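Local coordinates for uncharacterized protein (Clostridium sporogenes, PDB 4Q0Y) that is of unknown function but adopts a hot-dog, thioesterase-like fold, at residues K15-S20 against S69-P74; L8-V13 against V29-E34. One frame throughout, in Å; residues are numbered along the deposited sequence. Where two conformers were deposited one is given.

Interaction 1 of 2, residues K15-S20 against S69-P74; sequences KFNSFS and SYHIQP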
loop_
_atom_site.group_PDB
_atom_site.type_symbol
_atom_site.label_atom_id
_atom_site.label_comp_id
_atom_site.label_asym_id
_atom_site.label_seq_id
_atom_site.Cartn_x
_atom_site.Cartn_y
_atom_site.Cartn_z
ATOM N N LYS B 15 -20.536 -10.162 12.529
ATOM C CA LYS B 15 -21.669 -9.257 12.521
ATOM C C LYS B 15 -21.451 -8.134 13.524
ATOM O O LYS B 15 -21.034 -8.380 14.647
ATOM C CB LYS B 15 -22.962 -9.998 12.834
ATOM C CG LYS B 15 -24.205 -9.162 12.686
ATOM C CD LYS B 15 -25.420 -10.067 12.759
ATOM C CE LYS B 15 -26.687 -9.285 12.644
ATOM N NZ LYS B 15 -26.755 -8.501 11.383
ATOM N N PHE B 16 -21.717 -6.900 13.108
ATOM C CA PHE B 16 -21.571 -5.732 13.979
ATOM C C PHE B 16 -22.772 -5.729 14.921
ATOM O O PHE B 16 -23.846 -5.267 14.546
ATOM C CB PHE B 16 -21.486 -4.457 13.115
ATOM C CG PHE B 16 -20.890 -3.271 13.817
ATOM C CD1 PHE B 16 -21.440 -2.779 15.010
ATOM C CD2 PHE B 16 -19.821 -2.589 13.245
ATOM C CE1 PHE B 16 -20.894 -1.664 15.634
ATOM C CE2 PHE B 16 -19.279 -1.453 13.865
ATOM C CZ PHE B 16 -19.804 -1.018 15.064
ATOM N N ASN B 17 -22.615 -6.259 16.137
ATOM C CA ASN B 17 -23.742 -6.366 17.100
ATOM C C ASN B 17 -23.507 -5.623 18.423
ATOM O O ASN B 17 -24.248 -5.821 19.384
ATOM C CB ASN B 17 -24.080 -7.851 17.353
ATOM C CG ASN B 17 -22.944 -8.614 18.001
ATOM O OD1 ASN B 17 -21.902 -8.051 18.336
ATOM N ND2 ASN B 17 -23.097 -9.921 18.086
ATOM N N SER B 18 -22.456 -4.808 18.476
ATOM C CA SER B 18 -22.066 -4.101 19.695
ATOM C C SER B 18 -21.045 -3.029 19.364
ATOM O O SER B 18 -20.273 -3.184 18.425
ATOM C CB SER B 18 -21.438 -5.076 20.696
ATOM O OG SER B 18 -21.016 -4.439 21.881
ATOM N N PHE B 19 -21.063 -1.937 20.134
ATOM C CA PHE B 19 -20.003 -0.909 20.086
ATOM C C PHE B 19 -18.984 -1.070 21.229
ATOM O O PHE B 19 -18.098 -0.229 21.364
ATOM C CB PHE B 19 -20.625 0.505 20.093
ATOM C CG PHE B 19 -21.036 0.994 18.733
ATOM C CD1 PHE B 19 -20.119 1.659 17.925
ATOM C CD2 PHE B 19 -22.339 0.792 18.264
ATOM C CE1 PHE B 19 -20.492 2.114 16.661
ATOM C CE2 PHE B 19 -22.721 1.244 16.995
ATOM C CZ PHE B 19 -21.788 1.899 16.191
ATOM N N SER B 20 -19.119 -2.108 22.064
ATOM C CA SER B 20 -18.277 -2.288 23.251
ATOM C C SER B 20 -17.589 -3.650 23.386
ATOM O O SER B 20 -16.594 -3.764 24.107
ATOM C CB SER B 20 -19.101 -1.983 24.509
ATOM O OG SER B 20 -20.155 -2.914 24.677
ATOM N N SER B 69 -21.126 -2.613 7.737
ATOM C CA SER B 69 -20.717 -2.519 9.147
ATOM C C SER B 69 -20.336 -3.920 9.596
ATOM O O SER B 69 -21.146 -4.838 9.520
ATOM C CB SER B 69 -21.768 -1.917 10.081
ATOM O OG SER B 69 -22.343 -0.768 9.520
ATOM N N TYR B 70 -19.103 -4.053 10.053
ATOM C CA TYR B 70 -18.575 -5.338 10.519
ATOM C C TYR B 70 -17.638 -5.165 11.694
ATOM O O TYR B 70 -17.089 -4.081 11.931
ATOM C CB TYR B 70 -17.807 -6.014 9.401
ATOM C CG TYR B 70 -18.614 -6.441 8.205
ATOM C CD1 TYR B 70 -19.632 -7.396 8.326
ATOM C CD2 TYR B 70 -18.310 -5.955 6.917
ATOM C CE1 TYR B 70 -20.363 -7.805 7.232
ATOM C CE2 TYR B 70 -19.031 -6.377 5.796
ATOM C CZ TYR B 70 -20.068 -7.281 5.959
ATOM O OH TYR B 70 -20.806 -7.718 4.884
ATOM N N HIS B 71 -17.494 -6.244 12.471
ATOM C CA HIS B 71 -16.370 -6.399 13.378
ATOM C C HIS B 71 -15.414 -7.279 12.624
ATOM O O HIS B 71 -15.828 -8.289 12.077
ATOM C CB HIS B 71 -16.804 -7.042 14.683
ATOM C CG HIS B 71 -17.567 -6.114 15.573
ATOM N ND1 HIS B 71 -17.778 -6.374 16.908
ATOM C CD2 HIS B 71 -18.169 -4.929 15.326
ATOM C CE1 HIS B 71 -18.483 -5.403 17.446
ATOM N NE2 HIS B 71 -18.720 -4.503 16.517
ATOM N N ILE B 72 -14.142 -6.874 12.583
ATOM C CA ILE B 72 -13.137 -7.564 11.810
ATOM C C ILE B 72 -11.869 -7.815 12.606
ATOM O O ILE B 72 -11.473 -7.029 13.480
ATOM C CB ILE B 72 -12.795 -6.824 10.484
ATOM C CG1 ILE B 72 -12.183 -5.430 10.756
ATOM C CG2 ILE B 72 -14.037 -6.701 9.620
ATOM C CD1 ILE B 72 -11.658 -4.741 9.507
ATOM N N GLN B 73 -11.235 -8.946 12.270
ATOM C CA GLN B 73 -9.984 -9.388 12.872
ATOM C C GLN B 73 -9.001 -9.632 11.738
ATOM O O GLN B 73 -8.971 -10.743 11.182
ATOM C CB GLN B 73 -10.193 -10.642 13.714
ATOM C CG GLN B 73 -8.911 -11.154 14.387
ATOM C CD GLN B 73 -9.122 -12.477 15.099
ATOM O OE1 GLN B 73 -10.146 -12.693 15.770
ATOM N NE2 GLN B 73 -8.175 -13.382 14.937
ATOM N N PRO B 74 -8.202 -8.608 11.385
ATOM C CA PRO B 74 -7.104 -8.841 10.452
ATOM C C PRO B 74 -6.006 -9.630 11.147
ATOM O O PRO B 74 -5.590 -9.264 12.264
ATOM C CB PRO B 74 -6.618 -7.427 10.087
ATOM C CG PRO B 74 -7.055 -6.571 11.205
ATOM C CD PRO B 74 -8.356 -7.166 11.690
HETATM O O HOH W 1 -22.729 -6.764 10.447
#
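In the loop that leaves strand 4-15 of the antiparallel sheet, F16 folds against H71 near the start of the neighbouring strand 68-80. The two rings form a T-shaped (edge-to-face) pair, centroids 4.4 Å apart and planes at 68°. The imidazole supplies the edge: H71 NE2 stands over the centre of the F16 ring, while H71 CD2 comes to 3.5 Å from F16 CG. CG is anti to the backbone N (chi1 -161°), which directs the F16 side chain to strand 68-80; there its CD2 lies 3.4 Å from Y70 O and 3.8 Å from S69 CB. On the loop side, F16 CE1 stands over the centre of the F19 ring. H71 NE2 further gives a weak, bent hydrogen bond to S18 O (2.8 Å, N-H...O angle 123°), so the same imidazole edge serves both the phenyl face and a loop carbonyl. On its other nitrogen, ND1, H71 has a weak bond from S23 N, and its ring stacks with Y92 of strand 83-95, which places the buried imidazole between the loop and the antiparallel sheet of the hot-dog fold. A water bridges the two backbones, accepting from F16 N at 2.9 Å and donating to S69 O at 2.7 Å. Beyond F16 the loop turns on an ST turn, S18 OG accepting from S20 N at 3.0 Å.

Interaction 2 of 2, residues L8-V13 against V29-E34; sequences LSSIDV and VIYDEE. With CD (cadmium ion), chain L.
I11 and I30 exchange two backbone hydrogen bonds, I11 N to I30 O at 3.0 Å and I30 N to I11 O at 2.9 Å, as a hydrogen-bonded antiparallel pair. Beside it, D12 and V29 form the next, non-hydrogen-bonded pair. Where strand 26-30 gives way to helix 33-44, E33 holds a cadmium ion through both carboxylate oxygens, OE1 at 2.2 Å and OE2 at 2.5 Å, its chain bent at chi2 (63°). OE2 is also hydrogen-bonded to G1 N of the second subunit. Three waters are the other ligands, and one of them donates to L8 O, linking the metal to the facing strand. The pairing belongs to the hairpin of strands 4-15 and 26-30, at one edge of the chain's antiparallel sheet. On the sheet face carrying I11 and I30, their CB atoms are 4.2 Å apart, and V13 CG2 reaches I30 CD1 at 4.0 Å. On the other face, D12 and V29 lie side by side, D12 OD1 3.8 Å from V29 CG2 in the conformer given. D12 OD1 also forms a salt bridge with K26, and OD2 is hydrogen-bonded to N75. Y31 CE1, likewise in the given conformer, approaches S10 CB at 3.6 Å; S10 OG is hydrogen-bonded to N75 of strand 68-80.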
loop_
_atom_site.group_PDB
_atom_site.type_symbol
_atom_site.label_atom_id
_atom_site.label_comp_id
_atom_site.label_asym_id
_atom_site.label_seq_id
_atom_site.Cartn_x
_atom_site.Cartn_y
_atom_site.Cartn_z
ATOM N N LEU B 8 -0.822 -9.343 5.591
ATOM C CA LEU B 8 -2.040 -9.923 6.183
ATOM C C LEU B 8 -2.278 -11.268 5.549
ATOM O O LEU B 8 -2.152 -11.395 4.336
ATOM C CB LEU B 8 -3.278 -9.087 5.883
ATOM C CG LEU B 8 -3.562 -7.936 6.824
ATOM C CD1 LEU B 8 -2.438 -6.938 6.870
ATOM C CD2 LEU B 8 -4.850 -7.280 6.370
ATOM N N SER B 9 -2.633 -12.251 6.359
ATOM C CA SER B 9 -2.952 -13.603 5.872
ATOM C C SER B 9 -4.455 -13.766 5.649
ATOM O O SER B 9 -4.862 -14.493 4.755
ATOM C CB SER B 9 -2.417 -14.661 6.820
ATOM O OG SER B 9 -2.885 -14.421 8.138
ATOM N N SER B 10 -5.259 -13.073 6.455
ATOM C CA SER B 10 -6.720 -13.103 6.315
ATOM C C SER B 10 -7.361 -12.003 7.156
ATOM O O SER B 10 -6.688 -11.408 8.011
ATOM C CB SER B 10 -7.300 -14.445 6.777
ATOM O OG SER B 10 -7.007 -14.672 8.133
ATOM N N ILE B 11 -8.649 -11.771 6.908
ATOM C CA ILE B 11 -9.477 -10.946 7.781
ATOM C C ILE B 11 -10.741 -11.732 8.132
ATOM O O ILE B 11 -11.544 -12.006 7.264
ATOM C CB ILE B 11 -9.895 -9.589 7.138
ATOM C CG1 ILE B 11 -8.689 -8.770 6.659
ATOM C CG2 ILE B 11 -10.745 -8.788 8.121
ATOM C CD1 ILE B 11 -9.030 -7.646 5.698
ATOM N N ASP B 12 -10.909 -12.079 9.402
ATOM C CA ASP B 12 -12.152 -12.699 9.875
ATOM C C ASP B 12 -13.206 -11.604 10.016
ATOM O O ASP B 12 -12.902 -10.526 10.534
ATOM C CB ASP B 12 -11.956 -13.420 11.191
ATOM C CG ASP B 12 -11.036 -14.599 11.054
ATOM O OD1 ASP B 12 -11.370 -15.481 10.262
ATOM O OD2 ASP B 12 -10.001 -14.655 11.738
ATOM N N VAL B 13 -14.424 -11.893 9.556
ATOM C CA VAL B 13 -15.501 -10.912 9.501
ATOM C C VAL B 13 -16.677 -11.417 10.343
ATOM O O VAL B 13 -17.133 -12.557 10.182
ATOM C CB VAL B 13 -15.959 -10.639 8.062
ATOM C CG1 VAL B 13 -17.059 -9.566 8.028
ATOM C CG2 VAL B 13 -14.761 -10.239 7.198
ATOM N N VAL B 29 -14.755 -14.891 5.958
ATOM C CA VAL B 29 -13.334 -14.589 5.993
ATOM C C VAL B 29 -12.905 -14.109 4.622
ATOM O O VAL B 29 -13.395 -14.624 3.606
ATOM C CB VAL B 29 -12.506 -15.774 6.488
ATOM C CG1 VAL B 29 -12.855 -17.027 5.703
ATOM C CG2 VAL B 29 -11.014 -15.442 6.483
ATOM N N ILE B 30 -12.042 -13.090 4.615
ATOM C CA ILE B 30 -11.445 -12.523 3.404
ATOM C C ILE B 30 -10.036 -13.097 3.287
ATOM O O ILE B 30 -9.216 -12.921 4.182
ATOM C CB ILE B 30 -11.416 -10.973 3.437
ATOM C CG1 ILE B 30 -12.850 -10.413 3.540
ATOM C CG2 ILE B 30 -10.717 -10.416 2.191
ATOM C CD1 ILE B 30 -12.925 -8.949 3.866
ATOM N N TYR B 31 -9.772 -13.781 2.176
ATOM C CA TYR B 31 -8.458 -14.381 1.858
ATOM C C TYR B 31 -7.791 -13.814 0.621
ATOM O O TYR B 31 -6.604 -14.087 0.373
ATOM C CB TYR B 31 -8.642 -15.885 1.588
ATOM C CG TYR B 31 -9.054 -16.668 2.802
ATOM C CD1 TYR B 31 -8.291 -16.622 3.967
ATOM C CD2 TYR B 31 -10.192 -17.471 2.787
ATOM C CE1 TYR B 31 -8.646 -17.347 5.098
ATOM C CE2 TYR B 31 -10.547 -18.211 3.901
ATOM C CZ TYR B 31 -9.777 -18.137 5.053
ATOM O OH TYR B 31 -10.146 -18.818 6.178
ATOM N N ASP B 32 -8.533 -13.029 -0.174
ATOM C CA ASP B 32 -8.052 -12.557 -1.473
ATOM C C ASP B 32 -6.815 -11.663 -1.331
ATOM O O ASP B 32 -6.854 -10.654 -0.610
ATOM C CB ASP B 32 -9.160 -11.743 -2.152
ATOM C CG ASP B 32 -8.767 -11.270 -3.537
ATOM O OD1 ASP B 32 -8.766 -12.084 -4.452
ATOM O OD2 ASP B 32 -8.413 -10.085 -3.674
ATOM N N GLU B 33 -5.728 -12.044 -2.012
ATOM C CA GLU B 33 -4.453 -11.306 -1.912
ATOM C C GLU B 33 -4.565 -9.793 -2.180
ATOM O O GLU B 33 -4.029 -8.972 -1.403
ATOM C CB GLU B 33 -3.415 -11.934 -2.846
ATOM C CG GLU B 33 -1.995 -11.429 -2.695
ATOM C CD GLU B 33 -1.381 -11.703 -1.335
ATOM O OE1 GLU B 33 -1.912 -12.543 -0.552
ATOM O OE2 GLU B 33 -0.317 -11.095 -1.027
ATOM N N GLU B 34 -5.298 -9.429 -3.227
ATOM C CA GLU B 34 -5.496 -8.025 -3.575
ATOM C C GLU B 34 -6.288 -7.239 -2.518
ATOM O O GLU B 34 -5.924 -6.099 -2.205
ATOM C CB GLU B 34 -6.129 -7.891 -4.958
ATOM C CG GLU B 34 -6.490 -6.461 -5.303
ATOM C CD GLU B 34 -6.506 -6.138 -6.784
ATOM O OE1 GLU B 34 -6.181 -6.975 -7.653
ATOM O OE2 GLU B 34 -6.832 -4.978 -7.072
HETATM CD CD CD L . -0.241 -12.579 0.926
HETATM O O HOH W 2 -1.481 -10.808 1.767
HETATM O O HOH W 3 1.408 -11.288 1.743
HETATM O O HOH W 4 1.071 -14.105 -0.479
#

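In the fold
From the N terminus, residues 8-13 of strand 4-15 come first, followed by the loop segment 15-20. Interaction 2 closes the short hairpin back onto residues 29-34, the end of strand 26-30 and the start of helix 33-44, with segment 15-20 inside its connection. Interaction 1 makes the longer closure, past strand 26-30, helix 33-44 and strand 52-55 to 69-74, so that 29-34 falls within it and the two closures cross. Strand 4-15 lies between strands 26-30 and 68-80, paired with both, and the contacts meet there: Q73 N lies 2.9 Å from D12 O, a probable hydrogen bond, while Y70 packs on V13 and I72 on I11. The contact centres are about 15 Å apart.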